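Local coordinates for COPII coat assembly protein SEC16 (Saccharomyces cerevisiae, PDB 3MZK) that helps initiate assembly of the COPII coat that forms transport vesicles at the endoplasmic reticulum and selects their cargo, and also takes part in autophagy, at residues L278-L288 / A297-V306. Numbering follows the deposited sequence.
Sequences LEFLIEFGIFL and ASTLFIIGNV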
ATOM      1  N   LEU B 278     -15.376   4.762  -2.781  1.00 54.79           N
ATOM      2  CA  LEU B 278     -16.230   3.855  -2.037  1.00 62.74           C
ATOM      3  C   LEU B 278     -16.704   4.497  -0.732  1.00 66.68           C
ATOM      4  O   LEU B 278     -17.888   4.433  -0.420  1.00 72.85           O
ATOM      5  CB  LEU B 278     -15.526   2.521  -1.774  1.00 70.78           C
ATOM      6  CG  LEU B 278     -16.438   1.454  -1.164  1.00 68.40           C
ATOM      7  CD1 LEU B 278     -17.729   1.342  -1.967  1.00 60.18           C
ATOM      8  CD2 LEU B 278     -15.738   0.108  -1.074  1.00 65.29           C
ATOM      9  N   GLU B 279     -15.796   5.117   0.023  1.00 61.19           N
ATOM     10  CA  GLU B 279     -16.194   5.823   1.240  1.00 49.90           C
ATOM     11  C   GLU B 279     -17.283   6.841   0.930  1.00 61.53           C
ATOM     12  O   GLU B 279     -18.298   6.912   1.620  1.00 67.97           O
ATOM     13  CB  GLU B 279     -15.021   6.551   1.888  1.00 52.61           C
ATOM     14  CG  GLU B 279     -13.826   5.691   2.251  1.00 94.68           C
ATOM     15  CD  GLU B 279     -12.680   6.520   2.815  1.00117.61           C
ATOM     16  OE1 GLU B 279     -12.959   7.446   3.608  1.00123.98           O
ATOM     17  OE2 GLU B 279     -11.509   6.262   2.454  1.00120.69           O
ATOM     18  N   PHE B 280     -17.060   7.633  -0.112  1.00 60.00           N
ATOM     19  CA  PHE B 280     -18.009   8.671  -0.497  1.00 57.85           C
ATOM     20  C   PHE B 280     -19.404   8.122  -0.782  1.00 60.50           C
ATOM     21  O   PHE B 280     -20.407   8.726  -0.405  1.00 59.84           O
ATOM     22  CB  PHE B 280     -17.506   9.441  -1.717  1.00 52.04           C
ATOM     23  CG  PHE B 280     -18.580  10.199  -2.424  1.00 57.90           C
ATOM     24  CD1 PHE B 280     -19.076  11.374  -1.897  1.00 63.47           C
ATOM     25  CD2 PHE B 280     -19.115   9.726  -3.605  1.00 65.42           C
ATOM     26  CE1 PHE B 280     -20.078  12.069  -2.542  1.00 57.29           C
ATOM     27  CE2 PHE B 280     -20.117  10.415  -4.250  1.00 53.15           C
ATOM     28  CZ  PHE B 280     -20.597  11.587  -3.717  1.00 42.80           C
ATOM     29  N   LEU B 281     -19.470   6.984  -1.461  1.00 54.42           N
ATOM     30  CA  LEU B 281     -20.755   6.412  -1.837  1.00 45.53           C
ATOM     31  C   LEU B 281     -21.538   5.950  -0.612  1.00 56.09           C
ATOM     32  O   LEU B 281     -22.738   6.201  -0.494  1.00 61.30           O
ATOM     33  CB  LEU B 281     -20.568   5.259  -2.824  1.00 46.54           C
ATOM     34  CG  LEU B 281     -20.165   5.668  -4.243  1.00 46.03           C
ATOM     35  CD1 LEU B 281     -19.999   4.455  -5.136  1.00 49.60           C
ATOM     36  CD2 LEU B 281     -21.194   6.608  -4.815  1.00 38.97           C
ATOM     37  N   ILE B 282     -20.855   5.281   0.306  1.00 51.56           N
ATOM     38  CA  ILE B 282     -21.498   4.811   1.518  1.00 46.70           C
ATOM     39  C   ILE B 282     -21.849   5.969   2.456  1.00 59.00           C
ATOM     40  O   ILE B 282     -22.989   6.090   2.897  1.00 53.78           O
ATOM     41  CB  ILE B 282     -20.633   3.775   2.221  1.00 50.78           C
ATOM     42  CG1 ILE B 282     -20.370   2.608   1.268  1.00 48.89           C
ATOM     43  CG2 ILE B 282     -21.306   3.301   3.493  1.00 62.25           C
ATOM     44  CD1 ILE B 282     -19.428   1.567   1.820  1.00 43.52           C
ATOM     45  N   GLU B 283     -20.880   6.828   2.749  1.00 63.29           N
ATOM     46  CA  GLU B 283     -21.134   8.001   3.583  1.00 63.89           C
ATOM     47  C   GLU B 283     -22.309   8.832   3.076  1.00 67.69           C
ATOM     48  O   GLU B 283     -23.140   9.295   3.857  1.00 72.43           O
ATOM     49  CB  GLU B 283     -19.885   8.873   3.666  1.00 64.70           C
ATOM     50  CG  GLU B 283     -18.831   8.320   4.594  1.00 77.09           C
ATOM     51  CD  GLU B 283     -19.325   8.234   6.016  1.00 89.23           C
ATOM     52  OE1 GLU B 283     -19.880   9.240   6.507  1.00 94.35           O
ATOM     53  OE2 GLU B 283     -19.175   7.163   6.640  1.00103.76           O
ATOM     54  N   PHE B 284     -22.367   9.019   1.763  1.00 53.67           N
ATOM     55  CA  PHE B 284     -23.404   9.830   1.143  1.00 57.63           C
ATOM     56  C   PHE B 284     -24.721   9.055   1.062  1.00 57.58           C
ATOM     57  O   PHE B 284     -25.805   9.639   1.137  1.00 55.38           O
ATOM     58  CB  PHE B 284     -22.958  10.277  -0.253  1.00 56.62           C
ATOM     59  CG  PHE B 284     -23.798  11.374  -0.837  1.00 59.85           C
ATOM     60  CD1 PHE B 284     -23.878  11.545  -2.206  1.00 66.18           C
ATOM     61  CD2 PHE B 284     -24.493  12.244  -0.019  1.00 61.03           C
ATOM     62  CE1 PHE B 284     -24.648  12.557  -2.750  1.00 67.26           C
ATOM     63  CE2 PHE B 284     -25.262  13.253  -0.554  1.00 60.08           C
ATOM     64  CZ  PHE B 284     -25.338  13.411  -1.922  1.00 65.08           C
ATOM     65  N   GLY B 285     -24.621   7.738   0.903  1.00 54.01           N
ATOM     66  CA  GLY B 285     -25.788   6.873   0.912  1.00 57.91           C
ATOM     67  C   GLY B 285     -26.445   6.795   2.281  1.00 58.53           C
ATOM     68  O   GLY B 285     -27.611   6.425   2.398  1.00 58.33           O
ATOM     69  N   ILE B 286     -25.686   7.137   3.320  1.00 58.16           N
ATOM     70  CA  ILE B 286     -26.206   7.195   4.677  1.00 59.70           C
ATOM     71  C   ILE B 286     -26.957   8.500   4.872  1.00 63.32           C
ATOM     72  O   ILE B 286     -28.104   8.512   5.306  1.00 71.27           O
ATOM     73  CB  ILE B 286     -25.074   7.110   5.714  1.00 59.91           C
ATOM     74  CG1 ILE B 286     -24.607   5.664   5.871  1.00 49.65           C
ATOM     75  CG2 ILE B 286     -25.529   7.665   7.051  1.00 51.22           C
ATOM     76  CD1 ILE B 286     -23.304   5.530   6.607  1.00 46.93           C
ATOM     77  N   PHE B 287     -26.300   9.602   4.538  1.00 65.58           N
ATOM     78  CA  PHE B 287     -26.919  10.915   4.611  1.00 59.79           C
ATOM     79  C   PHE B 287     -28.299  10.912   3.964  1.00 65.06           C
ATOM     80  O   PHE B 287     -29.265  11.406   4.543  1.00 84.88           O
ATOM     81  CB  PHE B 287     -26.024  11.953   3.936  1.00 50.54           C
ATOM     82  CG  PHE B 287     -26.723  13.236   3.606  1.00 56.65           C
ATOM     83  CD1 PHE B 287     -26.907  14.207   4.574  1.00 58.51           C
ATOM     84  CD2 PHE B 287     -27.188  13.477   2.324  1.00 59.09           C
ATOM     85  CE1 PHE B 287     -27.547  15.390   4.269  1.00 61.57           C
ATOM     86  CE2 PHE B 287     -27.829  14.658   2.014  1.00 61.65           C
ATOM     87  CZ  PHE B 287     -28.009  15.616   2.988  1.00 65.05           C
ATOM     88  N   LEU B 288     -28.383  10.351   2.763  1.00 56.40           N
ATOM     89  CA  LEU B 288     -29.630  10.336   2.004  1.00 59.97           C
ATOM     90  C   LEU B 288     -30.722   9.562   2.727  1.00 66.79           C
ATOM     91  O   LEU B 288     -31.891   9.947   2.697  1.00 63.09           O
ATOM     92  CB  LEU B 288     -29.406   9.748   0.607  1.00 54.09           C
ATOM     93  CG  LEU B 288     -28.566  10.635  -0.311  1.00 63.72           C
ATOM     94  CD1 LEU B 288     -28.215   9.912  -1.611  1.00 63.82           C
ATOM     95  CD2 LEU B 288     -29.294  11.943  -0.581  1.00 59.26           C
ATOM     96  N   ALA B 297     -30.311   6.599  -1.707  1.00 58.51           N
ATOM     97  CA  ALA B 297     -29.354   5.832  -0.921  1.00 56.44           C
ATOM     98  C   ALA B 297     -29.060   4.476  -1.549  1.00 57.80           C
ATOM     99  O   ALA B 297     -27.906   4.099  -1.710  1.00 69.38           O
ATOM    100  CB  ALA B 297     -29.861   5.659   0.498  1.00 47.66           C
ATOM    101  N   SER B 298     -30.109   3.748  -1.906  1.00 49.45           N
ATOM    102  CA  SER B 298     -29.956   2.423  -2.500  1.00 43.09           C
ATOM    103  C   SER B 298     -29.206   2.472  -3.821  1.00 45.03           C
ATOM    104  O   SER B 298     -28.448   1.562  -4.143  1.00 54.44           O
ATOM    105  CB  SER B 298     -31.320   1.756  -2.706  1.00 50.98           C
ATOM    106  OG  SER B 298     -31.882   1.375  -1.468  1.00 52.88           O
ATOM    107  N   THR B 299     -29.431   3.531  -4.590  1.00 54.05           N
ATOM    108  CA  THR B 299     -28.691   3.731  -5.834  1.00 50.51           C
ATOM    109  C   THR B 299     -27.186   3.756  -5.542  1.00 53.89           C
ATOM    110  O   THR B 299     -26.416   3.013  -6.153  1.00 51.18           O
ATOM    111  CB  THR B 299     -29.131   5.027  -6.556  1.00 52.63           C
ATOM    112  OG1 THR B 299     -30.547   5.001  -6.769  1.00 64.97           O
ATOM    113  CG2 THR B 299     -28.441   5.165  -7.894  1.00 46.63           C
ATOM    114  N   LEU B 300     -26.773   4.586  -4.587  1.00 49.68           N
ATOM    115  CA  LEU B 300     -25.358   4.673  -4.223  1.00 49.83           C
ATOM    116  C   LEU B 300     -24.800   3.337  -3.742  1.00 43.21           C
ATOM    117  O   LEU B 300     -23.692   2.960  -4.119  1.00 55.05           O
ATOM    118  CB  LEU B 300     -25.107   5.766  -3.178  1.00 45.34           C
ATOM    119  CG  LEU B 300     -25.708   7.140  -3.489  1.00 59.03           C
ATOM    120  CD1 LEU B 300     -25.034   8.224  -2.665  1.00 58.71           C
ATOM    121  CD2 LEU B 300     -25.602   7.453  -4.973  1.00 41.01           C
ATOM    122  N   PHE B 301     -25.567   2.623  -2.923  1.00 49.13           N
ATOM    123  CA  PHE B 301     -25.134   1.330  -2.387  1.00 53.72           C
ATOM    124  C   PHE B 301     -24.941   0.303  -3.497  1.00 53.43           C
ATOM    125  O   PHE B 301     -23.997  -0.493  -3.463  1.00 52.74           O
ATOM    126  CB  PHE B 301     -26.136   0.797  -1.353  1.00 52.47           C
ATOM    127  CG  PHE B 301     -26.212   1.621  -0.099  1.00 53.84           C
ATOM    128  CD1 PHE B 301     -25.121   2.361   0.331  1.00 50.92           C
ATOM    129  CD2 PHE B 301     -27.382   1.662   0.647  1.00 48.24           C
ATOM    130  CE1 PHE B 301     -25.191   3.124   1.493  1.00 58.44           C
ATOM    131  CE2 PHE B 301     -27.460   2.424   1.811  1.00 47.89           C
ATOM    132  CZ  PHE B 301     -26.363   3.155   2.235  1.00 51.84           C
ATOM    133  N   ILE B 302     -25.846   0.325  -4.472  1.00 37.49           N
ATOM    134  CA  ILE B 302     -25.748  -0.541  -5.642  1.00 48.38           C
ATOM    135  C   ILE B 302     -24.464  -0.272  -6.431  1.00 56.39           C
ATOM    136  O   ILE B 302     -23.702  -1.194  -6.744  1.00 48.12           O
ATOM    137  CB  ILE B 302     -26.958  -0.351  -6.567  1.00 58.42           C
ATOM    138  CG1 ILE B 302     -28.221  -0.892  -5.896  1.00 55.18           C
ATOM    139  CG2 ILE B 302     -26.730  -1.045  -7.897  1.00 51.47           C
ATOM    140  CD1 ILE B 302     -29.515  -0.411  -6.529  1.00 48.26           C
ATOM    141  N   ILE B 303     -24.226   0.996  -6.750  1.00 55.37           N
ATOM    142  CA  ILE B 303     -23.010   1.380  -7.455  1.00 47.59           C
ATOM    143  C   ILE B 303     -21.783   0.947  -6.667  1.00 52.78           C
ATOM    144  O   ILE B 303     -20.792   0.500  -7.240  1.00 50.32           O
ATOM    145  CB  ILE B 303     -22.944   2.895  -7.687  1.00 38.87           C
ATOM    146  CG1 ILE B 303     -24.131   3.358  -8.528  1.00 39.55           C
ATOM    147  CG2 ILE B 303     -21.645   3.272  -8.370  1.00 45.31           C
ATOM    148  CD1 ILE B 303     -24.241   4.860  -8.632  1.00 38.15           C
ATOM    149  N   GLY B 304     -21.855   1.081  -5.347  1.00 53.98           N
ATOM    150  CA  GLY B 304     -20.743   0.736  -4.482  1.00 49.14           C
ATOM    151  C   GLY B 304     -20.614  -0.754  -4.252  1.00 54.38           C
ATOM    152  O   GLY B 304     -19.699  -1.207  -3.570  1.00 64.53           O
ATOM    153  N   ASN B 305     -21.532  -1.518  -4.834  1.00 63.05           N
ATOM    154  CA  ASN B 305     -21.591  -2.962  -4.623  1.00 61.74           C
ATOM    155  C   ASN B 305     -21.686  -3.368  -3.157  1.00 61.07           C
ATOM    156  O   ASN B 305     -21.108  -4.375  -2.747  1.00 62.77           O
ATOM    157  CB  ASN B 305     -20.408  -3.668  -5.285  1.00 48.21           C
ATOM    158  CG  ASN B 305     -20.742  -4.171  -6.669  1.00 67.20           C
ATOM    159  OD1 ASN B 305     -21.536  -3.563  -7.383  1.00 73.85           O
ATOM    160  ND2 ASN B 305     -20.154  -5.299  -7.050  1.00 77.70           N
ATOM    161  N   VAL B 306     -22.416  -2.585  -2.372  1.00 45.89           N
ATOM    162  CA  VAL B 306     -22.598  -2.902  -0.963  1.00 46.37           C
ATOM    163  C   VAL B 306     -23.506  -4.116  -0.817  1.00 48.55           C
ATOM    164  O   VAL B 306     -24.547  -4.201  -1.460  1.00 48.32           O
ATOM    165  CB  VAL B 306     -23.204  -1.717  -0.199  1.00 48.45           C
ATOM    166  CG1 VAL B 306     -23.561  -2.130   1.219  1.00 44.74           C
ATOM    167  CG2 VAL B 306     -22.244  -0.533  -0.205  1.00 29.32           C
TER
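Leu-300 enters the groove of helix 275-290 as a knob into a hole, surrounded by Leu-281, Phe-284, Gly-285 and Leu-288. With CG beside its own backbone N (chi1 -50°), its CD1 reaches Phe-284 CD1 at 3.5 Å and meets Leu-288 CD1, the two leucines crossing at about a right angle. Leucine is long enough to put this methyl between Phe-284 and Leu-288 while its CB packs on Leu-281 O, and wholly apolar, as suits a buried slot. Gly-285 makes the close approach possible: its CA lies 4.1 Å from that of Ala-297, and a CB here would run into the ring of Phe-301. That ring sets CE1 beside the CA of Gly-285 and CZ 3.5 Å from Gly-285 O, while Ile-282 O lies at its edge, near its plane, next to CE1. From outside the two segments, Phe-321 also meets the ring. With only an alanine at Phe-301, a gap is likely to open beside Gly-285, and Phe-321 would lose its aromatic neighbour. Ala-297, small enough for the narrow end, adds its methyl opposite Leu-288 CB.

Toward the other end the fit slackens. Leu-281 CD1 still rests on Ile-303 CG2 at 3.8 Å, and Gly-304, ahead of the Schellman turn at Asn-305, lets that methyl lie against its CA. Beyond, in partly exposed Leu-278, CG anti to the backbone N (chi1 -172°) brings CD1 to Gly-304 O, and CG1 of partly exposed Ile-282 lies 3.9 Å from Val-306 CG2.

The segment axes come within 8.2 Å and run antiparallel at 163°, a helical hairpin in the Sec23-binding region, with Trp-252 of helix 252-261 also touching Leu-300 and Phe-284. No hydrogen bond or salt bridge joins the two segments, which implies that shape complementarity and burial of apolar surface hold this pair together.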